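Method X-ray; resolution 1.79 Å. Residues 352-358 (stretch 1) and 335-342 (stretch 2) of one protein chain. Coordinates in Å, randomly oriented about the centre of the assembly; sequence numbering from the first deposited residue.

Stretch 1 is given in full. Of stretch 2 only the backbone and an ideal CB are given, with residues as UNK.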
# COMPACT_ATOMS: atom_id res chain seq x y z
N ASN A 352 -16.83 -1.67 -18.16
CA ASN A 352 -17.77 -0.57 -18.30
C ASN A 352 -18.31 -0.12 -16.95
O ASN A 352 -18.99 0.90 -16.87
CB ASN A 352 -18.90 -0.98 -19.23
CG ASN A 352 -18.38 -1.33 -20.59
OD1 ASN A 352 -18.02 -0.45 -21.37
ND2 ASN A 352 -18.24 -2.62 -20.86
N TYR A 353 -17.99 -0.89 -15.91
CA TYR A 353 -18.29 -0.54 -14.55
C TYR A 353 -17.01 -0.64 -13.72
O TYR A 353 -16.03 -1.27 -14.15
CB TYR A 353 -19.29 -1.53 -13.96
CG TYR A 353 -20.61 -1.57 -14.68
CD1 TYR A 353 -21.65 -0.73 -14.29
CD2 TYR A 353 -20.83 -2.45 -15.73
CE1 TYR A 353 -22.87 -0.75 -14.95
CE2 TYR A 353 -22.05 -2.50 -16.39
CZ TYR A 353 -23.06 -1.64 -16.01
OH TYR A 353 -24.28 -1.66 -16.65
N ASN A 354 -17.04 -0.05 -12.53
CA ASN A 354 -15.97 -0.24 -11.58
C ASN A 354 -15.95 -1.67 -11.06
O ASN A 354 -16.90 -2.44 -11.29
CB ASN A 354 -16.09 0.75 -10.45
CG ASN A 354 -15.79 2.15 -10.91
OD1 ASN A 354 -16.71 2.90 -11.25
ND2 ASN A 354 -14.50 2.49 -11.00
N ARG A 355 -14.85 -2.04 -10.41
CA ARG A 355 -14.68 -3.40 -9.89
C ARG A 355 -14.42 -3.35 -8.40
O ARG A 355 -13.48 -3.97 -7.89
CB ARG A 355 -13.54 -4.15 -10.61
CG ARG A 355 -13.51 -4.05 -12.14
CD ARG A 355 -12.04 -3.99 -12.64
NE ARG A 355 -11.58 -5.32 -12.75
CZ ARG A 355 -10.34 -5.75 -12.89
NH1 ARG A 355 -9.28 -4.94 -12.96
NH2 ARG A 355 -10.20 -7.06 -12.97
N PHE A 356 -15.28 -2.64 -7.69
CA PHE A 356 -15.24 -2.57 -6.25
C PHE A 356 -16.41 -3.37 -5.69
O PHE A 356 -17.56 -3.11 -6.03
CB PHE A 356 -15.37 -1.12 -5.77
CG PHE A 356 -14.35 -0.18 -6.35
CD1 PHE A 356 -13.08 -0.61 -6.68
CD2 PHE A 356 -14.67 1.14 -6.55
CE1 PHE A 356 -12.14 0.27 -7.20
CE2 PHE A 356 -13.75 2.03 -7.07
CZ PHE A 356 -12.49 1.59 -7.40
N TRP A 357 -16.11 -4.36 -4.86
CA TRP A 357 -17.15 -5.27 -4.37
C TRP A 357 -16.97 -5.61 -2.91
O TRP A 357 -15.88 -5.52 -2.37
CB TRP A 357 -17.15 -6.59 -5.16
CG TRP A 357 -16.88 -6.47 -6.64
CD1 TRP A 357 -15.67 -6.57 -7.27
CD2 TRP A 357 -17.84 -6.26 -7.67
NE1 TRP A 357 -15.82 -6.42 -8.62
CE2 TRP A 357 -17.15 -6.23 -8.90
CE3 TRP A 357 -19.23 -6.08 -7.67
CZ2 TRP A 357 -17.80 -6.02 -10.13
CZ3 TRP A 357 -19.87 -5.87 -8.88
CH2 TRP A 357 -19.14 -5.85 -10.10
N GLU A 358 -18.04 -6.08 -2.29
CA GLU A 358 -17.98 -6.53 -0.91
C GLU A 358 -18.65 -7.89 -0.75
O GLU A 358 -19.49 -8.23 -1.56
CB GLU A 358 -18.71 -5.56 -0.02
CG GLU A 358 -18.06 -4.21 0.10
CD GLU A 358 -18.97 -3.28 0.83
OE1 GLU A 358 -19.57 -2.45 0.16
OE2 GLU A 358 -19.13 -3.42 2.07
N UNK A 335 -12.09 11.75 -13.09
CA UNK A 335 -13.43 12.29 -13.23
C UNK A 335 -14.45 11.24 -13.67
O UNK A 335 -15.65 11.53 -13.75
CB UNK A 335 -13.42 13.45 -14.23
N UNK A 336 -13.99 10.03 -13.97
CA UNK A 336 -14.90 8.96 -14.35
C UNK A 336 -15.83 8.63 -13.18
O UNK A 336 -15.38 8.16 -12.14
CB UNK A 336 -14.12 7.72 -14.79
N UNK A 337 -17.12 8.88 -13.35
CA UNK A 337 -18.10 8.68 -12.29
C UNK A 337 -18.12 7.21 -11.83
O UNK A 337 -17.92 6.30 -12.64
CB UNK A 337 -19.49 9.11 -12.77
N UNK A 338 -18.32 6.99 -10.53
CA UNK A 338 -18.43 5.63 -10.00
C UNK A 338 -19.68 4.97 -10.59
O UNK A 338 -20.76 5.58 -10.62
CB UNK A 338 -18.49 5.64 -8.47
N UNK A 339 -19.52 3.74 -11.10
CA UNK A 339 -20.66 2.97 -11.59
C UNK A 339 -20.58 1.51 -11.10
O UNK A 339 -19.66 0.78 -11.44
CB UNK A 339 -20.71 3.02 -13.12
N UNK A 340 -21.56 1.11 -10.30
CA UNK A 340 -21.61 -0.25 -9.75
C UNK A 340 -22.61 -1.10 -10.52
O UNK A 340 -23.70 -0.65 -10.89
CB UNK A 340 -21.98 -0.22 -8.27
N UNK A 341 -22.23 -2.33 -10.78
CA UNK A 341 -23.06 -3.26 -11.50
C UNK A 341 -23.76 -4.19 -10.52
O UNK A 341 -23.16 -5.11 -9.96
CB UNK A 341 -22.23 -4.05 -12.51
N UNK A 342 -25.02 -3.91 -10.29
CA UNK A 342 -25.81 -4.72 -9.37
C UNK A 342 -26.81 -5.65 -10.07
O UNK A 342 -27.81 -6.02 -9.45
CB UNK A 342 -26.56 -3.80 -8.41

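Position 335 lies beyond the reach of stretch 1, and its ideal CB has nothing of that stretch within 5.5 Å. What speaks here is the backbone: a phi of 95° is comfortable for glycine and costly for most other residues. The residue is G335.

At 336 the CA-to-CB bond points toward stretch 1, but the ideal CB is still far from it, so a short side chain would leave the gap unfilled. Within range of a long one lie the carbonyl O of Y353 and the amide of N354. A long polar chain, such as arginine, lysine or glutamine, would suit. R336 extends with chi1 and chi2 both t and brings its guanidinium alongside: NH2 comes 3.6 Å from ND2 of N354, which lies over one face of the group. Its backbone O accepts a hydrogen bond of 2.8 Å from water 1, and this water in turn accepts one of 3.1 Å from N354 ND2, so the asparagine is held by a bridge as well.

Position 337 points away into space free of stretch 1, which sets little limit on the choice. The residue is T337, and its side chain makes no contact here.

At 338 the bond runs sideways, with the ideal CB 4.3 Å from N354 OD1. Farther along lies the ring of F356, and a large side chain could reach it; an aromatic or a long aliphatic would serve, and a polar tip could also use the backbone of 356. Y338 does both. Its CE1 packs 3.8 Å from CD2 of F356, an apolar contact, while its OH is 2.6 Å from the O of water 2, to which it is hydrogen-bonded; the same water donates to F356 O at 2.7 Å.

Position 339 is tied to stretch 1 through its main chain, whatever its side chain. Its N donates to N354 OD1 (2.9 Å, nearly straight at 169°), and its O accepts from N354 N at 3.0 Å, so one asparagine answers both backbone groups. The ideal CB, directed sideways, is 4.0 Å from Y353 CD1 and 4.6 Å from N352 O. A small residue fits beside the ring, and a polar one can exploit the nearby carbonyl: alanine, serine or threonine. In S339, OG approaches Y353 CD1 to 3.2 Å and hydrogen-bonds water 3 at 2.5 Å, a water that also donates to N352 O at 3.2 Å.

At 340 the CB direction is away from stretch 1, so nothing there selects a side chain. G340 still touches, its C 3.9 Å from Y353 CD1.

Position 341 points toward stretch 1, its ideal CB 3.7 Å from Y353 CG and 4.3 Å from W357 CH2. Any residue with a CB methylene could pack here, including leucine, asparagine or aspartate. N341 sets its CB over the face of Y353, 3.8 Å from the ring centroid, a CH-pi contact, and its ND2 comes 3.6 Å from Y353 CE2.

Position 342 points away and is unconstrained by stretch 1; it is N342.

Stretch 2, residues 335-342: GRTYSGNN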
# COMPACT_ATOMS: atom_id res chain seq x y z
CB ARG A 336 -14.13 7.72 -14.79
CG ARG A 336 -15.03 6.52 -15.04
CD ARG A 336 -14.28 5.40 -15.71
NE ARG A 336 -13.23 4.79 -14.89
CZ ARG A 336 -13.27 3.54 -14.41
NH1 ARG A 336 -14.32 2.75 -14.61
NH2 ARG A 336 -12.24 3.10 -13.71
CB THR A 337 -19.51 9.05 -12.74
OG1 THR A 337 -19.97 8.11 -13.71
CG2 THR A 337 -19.54 10.42 -13.35
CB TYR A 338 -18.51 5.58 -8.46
CG TYR A 338 -18.81 4.16 -8.02
CD1 TYR A 338 -17.85 3.15 -8.14
CD2 TYR A 338 -20.08 3.80 -7.57
CE1 TYR A 338 -18.15 1.84 -7.82
CE2 TYR A 338 -20.39 2.49 -7.24
CZ TYR A 338 -19.43 1.51 -7.36
OH TYR A 338 -19.76 0.22 -7.02
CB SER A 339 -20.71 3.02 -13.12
OG SER A 339 -21.90 2.43 -13.65
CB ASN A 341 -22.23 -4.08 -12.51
CG ASN A 341 -23.11 -4.89 -13.45
OD1 ASN A 341 -24.33 -4.95 -13.26
ND2 ASN A 341 -22.50 -5.48 -14.47
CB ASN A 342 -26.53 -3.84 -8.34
CG ASN A 342 -27.66 -3.03 -8.95
OD1 ASN A 342 -27.53 -2.48 -10.04
ND2 ASN A 342 -28.78 -2.94 -8.24
O HOH W 1 -15.02 5.51 -11.49
O HOH W 2 -18.15 -1.47 -8.07
O HOH W 3 -21.73 2.38 -16.17
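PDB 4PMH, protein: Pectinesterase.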